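Local coordinates for cyclic nucleotide-binding domain (CNMP-BD) protein (Geobacter metallireducens, PDB 3MDP) that probably binds a cyclic nucleotide in a double-stranded beta-helix domain and may act as a DNA-binding transcription factor, at residues E6-R9 against F13-S16; K91-T96 against R114-S119. One frame throughout, in Å; residues are numbered along the deposited sequence. Where two conformers were deposited one is given.

Contact 1 (E6-R9 against F13-S16); sequences ERLR and FFAS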
ATOM      1  N   GLU A   6      23.576  -8.415  -1.307  1.00 13.13           N
ATOM      2  CA  GLU A   6      23.370  -8.772  -2.698  1.00 13.78           C
ATOM      3  C   GLU A   6      22.242  -9.832  -2.777  1.00  9.23           C
ATOM      4  O   GLU A   6      21.505  -9.862  -3.748  1.00  7.01           O
ATOM      5  CB  GLU A   6      24.670  -9.242  -3.360  1.00 15.92           C
ATOM      6  CG  GLU A   6      25.598  -8.084  -3.816  1.00 26.23           C
ATOM      7  CD  GLU A   6      25.192  -7.414  -5.170  1.00 34.61           C
ATOM      8  OE1 GLU A   6      24.034  -7.572  -5.651  1.00 35.61           O
ATOM      9  OE2 GLU A   6      26.061  -6.714  -5.753  1.00 39.13           O
ATOM     10  N   ARG A   7      22.101 -10.672  -1.748  0.60  8.35           N
ATOM     11  CA  ARG A   7      21.029 -11.677  -1.740  0.60 10.80           C
ATOM     12  C   ARG A   7      19.648 -11.020  -1.666  0.60 10.61           C
ATOM     13  O   ARG A   7      18.694 -11.555  -2.198  0.60 14.33           O
ATOM     14  CB  ARG A   7      21.193 -12.692  -0.597  0.60 12.75           C
ATOM     15  CG  ARG A   7      22.445 -13.587  -0.688  0.60 15.12           C
ATOM     16  CD  ARG A   7      22.286 -14.852   0.183  0.60 19.25           C
ATOM     17  NE  ARG A   7      21.610 -15.935  -0.549  0.60 24.11           N
ATOM     18  CZ  ARG A   7      21.413 -17.172  -0.086  0.60 21.91           C
ATOM     19  NH1 ARG A   7      21.825 -17.516   1.129  0.60 18.41           N
ATOM     20  NH2 ARG A   7      20.792 -18.071  -0.847  0.60 20.39           N
ATOM     21  N   LEU A   8      19.548  -9.867  -1.009  1.00 10.50           N
ATOM     22  CA  LEU A   8      18.262  -9.124  -0.918  1.00 11.35           C
ATOM     23  C   LEU A   8      17.724  -8.687  -2.298  1.00 14.72           C
ATOM     24  O   LEU A   8      16.500  -8.637  -2.493  1.00 13.13           O
ATOM     25  CB  LEU A   8      18.394  -7.878  -0.033  1.00 11.54           C
ATOM     26  CG  LEU A   8      18.671  -8.037   1.465  1.00 14.06           C
ATOM     27  CD1 LEU A   8      18.835  -6.636   2.114  1.00 17.85           C
ATOM     28  CD2 LEU A   8      17.565  -8.845   2.168  1.00 13.81           C
ATOM     29  N   ARG A   9      18.625  -8.402  -3.244  1.00 15.77           N
ATOM     30  CA  ARG A   9      18.239  -7.909  -4.582  1.00 18.45           C
ATOM     31  C   ARG A   9      17.365  -8.810  -5.400  1.00 17.24           C
ATOM     32  O   ARG A   9      16.693  -8.339  -6.311  1.00 21.31           O
ATOM     33  CB  ARG A   9      19.452  -7.659  -5.461  1.00 20.83           C
ATOM     34  CG  ARG A   9      20.046  -6.359  -5.262  1.00 24.95           C
ATOM     35  CD  ARG A   9      20.887  -5.911  -6.455  1.00 27.52           C
ATOM     36  NE  ARG A   9      21.410  -4.620  -6.061  1.00 33.05           N
ATOM     37  CZ  ARG A   9      20.706  -3.493  -6.083  1.00 37.15           C
ATOM     38  NH1 ARG A   9      19.459  -3.472  -6.560  1.00 34.37           N
ATOM     39  NH2 ARG A   9      21.265  -2.368  -5.648  1.00 41.13           N
ATOM     40  N   PHE A  13      10.778  -6.400  -3.257  1.00 12.25           N
ATOM     41  CA  PHE A  13      10.783  -5.221  -2.398  1.00 13.91           C
ATOM     42  C   PHE A  13      12.135  -4.490  -2.445  1.00 15.46           C
ATOM     43  O   PHE A  13      12.173  -3.274  -2.368  1.00 16.53           O
ATOM     44  CB  PHE A  13      10.410  -5.623  -0.969  1.00 14.70           C
ATOM     45  CG  PHE A  13      10.297  -4.485  -0.024  1.00 14.98           C
ATOM     46  CD1 PHE A  13       9.124  -3.737   0.056  1.00 17.40           C
ATOM     47  CD2 PHE A  13      11.348  -4.160   0.806  1.00 16.72           C
ATOM     48  CE1 PHE A  13       9.008  -2.678   0.938  1.00 17.86           C
ATOM     49  CE2 PHE A  13      11.246  -3.089   1.687  1.00 20.25           C
ATOM     50  CZ  PHE A  13      10.064  -2.351   1.758  1.00 17.07           C
ATOM     51  N   PHE A  14      13.221  -5.248  -2.617  1.00 15.69           N
ATOM     52  CA  PHE A  14      14.562  -4.728  -2.533  1.00 14.94           C
ATOM     53  C   PHE A  14      15.279  -4.526  -3.873  1.00 17.31           C
ATOM     54  O   PHE A  14      16.308  -3.831  -3.893  1.00 16.18           O
ATOM     55  CB  PHE A  14      15.423  -5.699  -1.718  1.00 16.44           C
ATOM     56  CG  PHE A  14      14.994  -5.851  -0.321  1.00 17.53           C
ATOM     57  CD1 PHE A  14      15.276  -4.863   0.609  1.00 22.78           C
ATOM     58  CD2 PHE A  14      14.279  -6.959   0.076  1.00 21.40           C
ATOM     59  CE1 PHE A  14      14.876  -4.997   1.917  1.00 25.90           C
ATOM     60  CE2 PHE A  14      13.870  -7.090   1.389  1.00 27.25           C
ATOM     61  CZ  PHE A  14      14.180  -6.111   2.306  1.00 27.45           C
ATOM     62  N   ALA A  15      14.745  -5.132  -4.948  1.00 15.86           N
ATOM     63  CA  ALA A  15      15.404  -5.209  -6.250  1.00 17.62           C
ATOM     64  C   ALA A  15      15.740  -3.814  -6.863  1.00 20.56           C
ATOM     65  O   ALA A  15      16.715  -3.699  -7.601  1.00 23.21           O
ATOM     66  CB  ALA A  15      14.555  -6.066  -7.231  1.00 14.43           C
ATOM     67  N   SER A  16      14.929  -2.799  -6.545  1.00 24.27           N
ATOM     68  CA  SER A  16      15.055  -1.406  -7.058  1.00 26.14           C
ATOM     69  C   SER A  16      15.977  -0.487  -6.245  1.00 26.49           C
ATOM     70  O   SER A  16      16.254   0.630  -6.673  1.00 26.95           O
ATOM     71  CB  SER A  16      13.667  -0.726  -7.108  1.00 26.81           C
ATOM     72  OG  SER A  16      13.051  -0.582  -5.807  1.00 32.57           O
TER
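The N-terminal segment that precedes the beta-roll of this cyclic nucleotide-binding domain doubles back on itself here, with L8 and R9 meeting F14 and A15 of the short helix 12-15. Backbones come close, R9 CA lying 4.3 Å from A15 CA. On the apolar side L8 sits over one face of the F14 ring: L8 CB is 4.0 Å from F14 CG, and L8 CD2 stands above the same face toward the rim. F13 CD2 lies over the centre of the opposite face, 3.7 Å above the ring plane, which leaves the ring sandwiched. The carbonyl L8 O also abuts F14 CB at 3.2 Å. On the polar side R9 runs extended from CG to NE (chi3 -179°), which carries its guanidinium past the backbone until A15 O lies at its edge, 2.9 Å from R9 NH1. A15 CA also approaches R9 O at 3.4 Å, a CA-H...O contact. R9 NH2 is fixed further along by L17 O and by a salt bridge to D19. Inward, F14 packs on L22 and I25 of helix 19-27 and on L52 and I110 of strands 49-55 and 105-111, while L8 rests on V108.

Contact 2 (K91-T96 against R114-S119); sequences KPYHYT and RLREMS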
ATOM      1  N   LYS A  91       1.564   4.475   9.070  1.00 18.17           N
ATOM      2  CA  LYS A  91       0.846   5.076  10.199  1.00 17.09           C
ATOM      3  C   LYS A  91      -0.496   4.419  10.439  1.00 18.30           C
ATOM      4  O   LYS A  91      -1.233   4.150   9.489  1.00 21.68           O
ATOM      5  CB  LYS A  91       0.592   6.546   9.951  1.00 20.63           C
ATOM      6  CG  LYS A  91       1.799   7.376  10.054  1.00 19.55           C
ATOM      7  CD  LYS A  91       1.446   8.849   9.983  1.00 25.64           C
ATOM      8  CE  LYS A  91       2.702   9.701  10.077  1.00 27.19           C
ATOM      9  NZ  LYS A  91       2.362  11.148  10.253  1.00 32.56           N
ATOM     10  N   PRO A  92      -0.848   4.198  11.708  1.00 15.43           N
ATOM     11  CA  PRO A  92      -0.127   4.619  12.911  1.00 13.72           C
ATOM     12  C   PRO A  92       0.838   3.577  13.492  1.00 11.11           C
ATOM     13  O   PRO A  92       1.071   3.576  14.691  1.00 13.45           O
ATOM     14  CB  PRO A  92      -1.278   4.866  13.886  1.00 16.17           C
ATOM     15  CG  PRO A  92      -2.219   3.745  13.554  1.00 13.42           C
ATOM     16  CD  PRO A  92      -2.187   3.681  12.046  1.00 16.87           C
ATOM     17  N   TYR A  93       1.375   2.703  12.647  1.00 13.05           N
ATOM     18  CA  TYR A  93       2.519   1.836  13.015  1.00 12.89           C
ATOM     19  C   TYR A  93       2.216   0.803  14.112  1.00 11.12           C
ATOM     20  O   TYR A  93       3.065   0.498  14.979  1.00 15.10           O
ATOM     21  CB  TYR A  93       3.735   2.690  13.407  1.00 12.73           C
ATOM     22  CG  TYR A  93       4.075   3.827  12.484  1.00 12.29           C
ATOM     23  CD1 TYR A  93       4.406   3.594  11.137  1.00 13.73           C
ATOM     24  CD2 TYR A  93       4.160   5.128  12.967  1.00 11.93           C
ATOM     25  CE1 TYR A  93       4.745   4.645  10.291  1.00 16.82           C
ATOM     26  CE2 TYR A  93       4.497   6.188  12.123  1.00 16.85           C
ATOM     27  CZ  TYR A  93       4.802   5.929  10.794  1.00 16.18           C
ATOM     28  OH  TYR A  93       5.140   6.947   9.968  1.00 22.26           O
ATOM     29  N   HIS A  94       1.010   0.248  14.070  1.00 11.91           N
ATOM     30  CA  HIS A  94       0.623  -0.880  14.910  1.00 12.48           C
ATOM     31  C   HIS A  94       0.106  -1.988  14.009  1.00 14.48           C
ATOM     32  O   HIS A  94      -0.554  -1.729  13.007  1.00 13.55           O
ATOM     33  CB  HIS A  94      -0.413  -0.465  15.975  1.00 14.25           C
ATOM     34  CG  HIS A  94       0.183   0.344  17.083  1.00 14.71           C
ATOM     35  ND1 HIS A  94       0.632   1.636  16.898  1.00 19.64           N
ATOM     36  CD2 HIS A  94       0.431   0.041  18.381  1.00 16.57           C
ATOM     37  CE1 HIS A  94       1.132   2.091  18.035  1.00 20.27           C
ATOM     38  NE2 HIS A  94       1.021   1.145  18.949  1.00 14.74           N
ATOM     39  N   TYR A  95       0.473  -3.227  14.309  1.00 11.99           N
ATOM     40  CA  TYR A  95       0.058  -4.341  13.454  1.00 14.28           C
ATOM     41  C   TYR A  95      -1.473  -4.455  13.395  1.00 15.19           C
ATOM     42  O   TYR A  95      -2.168  -4.394  14.419  1.00 15.64           O
ATOM     43  CB  TYR A  95       0.688  -5.647  13.939  1.00 13.42           C
ATOM     44  CG  TYR A  95       2.211  -5.710  13.851  1.00 13.87           C
ATOM     45  CD1 TYR A  95       2.864  -5.579  12.635  1.00 16.11           C
ATOM     46  CD2 TYR A  95       2.997  -5.963  14.988  1.00 13.69           C
ATOM     47  CE1 TYR A  95       4.225  -5.666  12.544  1.00 10.87           C
ATOM     48  CE2 TYR A  95       4.374  -6.051  14.906  1.00 14.78           C
ATOM     49  CZ  TYR A  95       4.989  -5.922  13.688  1.00 15.51           C
ATOM     50  OH  TYR A  95       6.371  -5.999  13.608  1.00 13.17           O
ATOM     51  N   THR A  96      -1.994  -4.622  12.183  1.00 14.42           N
ATOM     52  CA  THR A  96      -3.439  -4.681  11.958  1.00 14.96           C
ATOM     53  C   THR A  96      -3.916  -6.129  11.956  1.00 13.96           C
ATOM     54  O   THR A  96      -5.120  -6.414  11.907  1.00 14.74           O
ATOM     55  CB  THR A  96      -3.822  -3.983  10.628  1.00 16.47           C
ATOM     56  OG1 THR A  96      -3.069  -4.562   9.546  1.00 15.10           O
ATOM     57  CG2 THR A  96      -3.542  -2.459  10.717  1.00 14.25           C
ATOM     58  N   ARG A 114      14.167   1.863  12.931  1.00 14.66           N
ATOM     59  CA  ARG A 114      15.243   2.390  12.087  1.00 14.20           C
ATOM     60  C   ARG A 114      14.754   2.759  10.709  1.00 15.75           C
ATOM     61  O   ARG A 114      15.137   3.815  10.177  1.00 14.74           O
ATOM     62  CB  ARG A 114      16.414   1.408  11.981  1.00 15.47           C
ATOM     63  CG  ARG A 114      17.218   1.247  13.223  1.00 14.76           C
ATOM     64  CD  ARG A 114      17.800   2.607  13.679  1.00 18.98           C
ATOM     65  NE  ARG A 114      18.894   2.455  14.626  1.00 15.46           N
ATOM     66  CZ  ARG A 114      19.378   3.429  15.408  1.00 10.85           C
ATOM     67  NH1 ARG A 114      18.878   4.655  15.387  1.00 13.40           N
ATOM     68  NH2 ARG A 114      20.386   3.166  16.218  1.00 15.03           N
ATOM     69  N   LEU A 115      13.894   1.932  10.107  1.00 16.13           N
ATOM     70  CA  LEU A 115      13.390   2.275   8.759  1.00 16.06           C
ATOM     71  C   LEU A 115      12.621   3.576   8.789  1.00 14.74           C
ATOM     72  O   LEU A 115      12.674   4.379   7.842  1.00 16.04           O
ATOM     73  CB  LEU A 115      12.477   1.189   8.199  1.00 15.16           C
ATOM     74  CG  LEU A 115      13.105  -0.059   7.617  1.00 14.79           C
ATOM     75  CD1 LEU A 115      11.997  -1.025   7.186  1.00 18.23           C
ATOM     76  CD2 LEU A 115      14.067   0.273   6.451  1.00 17.87           C
ATOM     77  N   ARG A 116      11.852   3.760   9.849  1.00 16.25           N
ATOM     78  CA  ARG A 116      11.098   5.000  10.013  1.00 15.24           C
ATOM     79  C   ARG A 116      12.025   6.211  10.114  1.00 15.40           C
ATOM     80  O   ARG A 116      11.759   7.228   9.472  1.00 15.50           O
ATOM     81  CB  ARG A 116      10.128   4.915  11.196  1.00 16.12           C
ATOM     82  CG  ARG A 116       8.938   4.010  10.901  1.00 15.38           C
ATOM     83  CD  ARG A 116       7.833   4.064  11.943  1.00 16.68           C
ATOM     84  NE  ARG A 116       8.238   3.580  13.268  1.00 16.23           N
ATOM     85  CZ  ARG A 116       8.186   2.324  13.701  1.00 17.03           C
ATOM     86  NH1 ARG A 116       7.772   1.330  12.924  1.00 13.29           N
ATOM     87  NH2 ARG A 116       8.588   2.053  14.938  1.00 19.23           N
ATOM     88  N   GLU A 117      13.124   6.098  10.862  1.00 14.03           N
ATOM     89  CA  GLU A 117      14.087   7.212  11.015  1.00 13.87           C
ATOM     90  C   GLU A 117      14.701   7.557   9.688  1.00 16.16           C
ATOM     91  O   GLU A 117      14.805   8.734   9.311  1.00 15.71           O
ATOM     92  CB  GLU A 117      15.242   6.852  11.940  1.00 15.19           C
ATOM     93  CG  GLU A 117      14.892   6.880  13.384  1.00 16.47           C
ATOM     94  CD  GLU A 117      15.952   6.242  14.266  1.00 18.92           C
ATOM     95  OE1 GLU A 117      17.100   5.985  13.828  1.00 13.19           O
ATOM     96  OE2 GLU A 117      15.621   5.972  15.430  1.00 22.74           O
HETATM   97  N   MSE A 118      15.107   6.506   8.987  1.00 17.40           N
HETATM   98  CA  MSE A 118      15.817   6.630   7.731  1.00 19.59           C
HETATM   99  C   MSE A 118      14.899   7.212   6.688  1.00 20.41           C
HETATM  100  O   MSE A 118      15.318   8.042   5.896  1.00 19.89           O
HETATM  101  CB  MSE A 118      16.345   5.258   7.278  1.00 19.84           C
HETATM  102  CG  MSE A 118      17.381   4.678   8.244  1.00 20.75           C
HETATM  103 SE   MSE A 118      17.596   2.741   8.123  0.75 19.29          SE
HETATM  104  CE  MSE A 118      18.221   2.661   6.333  1.00 15.38           C
ATOM    105  N   SER A 119      13.638   6.785   6.702  1.00 21.89           N
ATOM    106  CA  SER A 119      12.623   7.356   5.823  1.00 22.27           C
ATOM    107  C   SER A 119      12.437   8.837   6.047  1.00 22.01           C
ATOM    108  O   SER A 119      12.275   9.579   5.092  1.00 23.19           O
ATOM    109  CB  SER A 119      11.287   6.637   5.997  1.00 21.12           C
ATOM    110  OG  SER A 119      11.427   5.313   5.554  1.00 22.15           O
TER
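Y93, in the loop between strands 83-84 and 98-101, lays its phenol ring against the side chain of R116 on helix 112-121, and this pair makes up the whole contact. The tight part is a CH-pi interaction. R116 CD stands 3.5 Å from the centroid of the Y93 ring, only 11° off the ring normal, so the methylene is centred over the face. The other face of the ring is backed by K91 CA, 3.8 Å above the plane, so main chain and arginine clamp the phenol between them. Beyond CD the R116 chain bends (chi3 -64°), and the guanidinium swings off the ring centre toward the Y93 backbone. There the cation-pi geometry is looser: R116 CZ lies off-centre, 5.0 Å from the Y93 centroid, and the two planes are 33° apart. Replacing the tyrosine by an alanine here would probably leave the R116 CD methylene without its flat cover and a gap between K91 and the helix.

Around this pair the packing thins quickly. The nearest CA atoms, those of Y93 and R116, are 9.6 Å apart, just 105 Å² is buried in total, and both residues remain partly exposed to solvent, the off-centre guanidinium marking the loose side of the contact.

The polar end of R116 is held by other partners: NH1 bonds to A47 O and S88 O, and NH2 forms a salt bridge with D48. With the positive charge probably balanced mainly by D48, the chemistry implies that Y93 contributes chiefly a flat apolar surface and a weaker, off-centre cation-pi attraction.

Overall arrangement
Contacts 1 and 2 follow one another along the chain, and their centres lie 20 Å apart with nearest atoms about 6 Å apart, so they do not touch. Helix 123-139 relates them: F13 of contact 1 packs on its L129 and V133, and L115 and S119 of contact 2 pack on L129. Their relation to the succinate site differs. The loop segment 91-96 of contact 2 also carries T96, whose OG1 bonds a succinate probably drawn from the crystallisation liquor, and the Y93 side chain is about 6 Å from that of S87. Contact 1 is more remote, with the F14 side chain about 11 Å from that of V86.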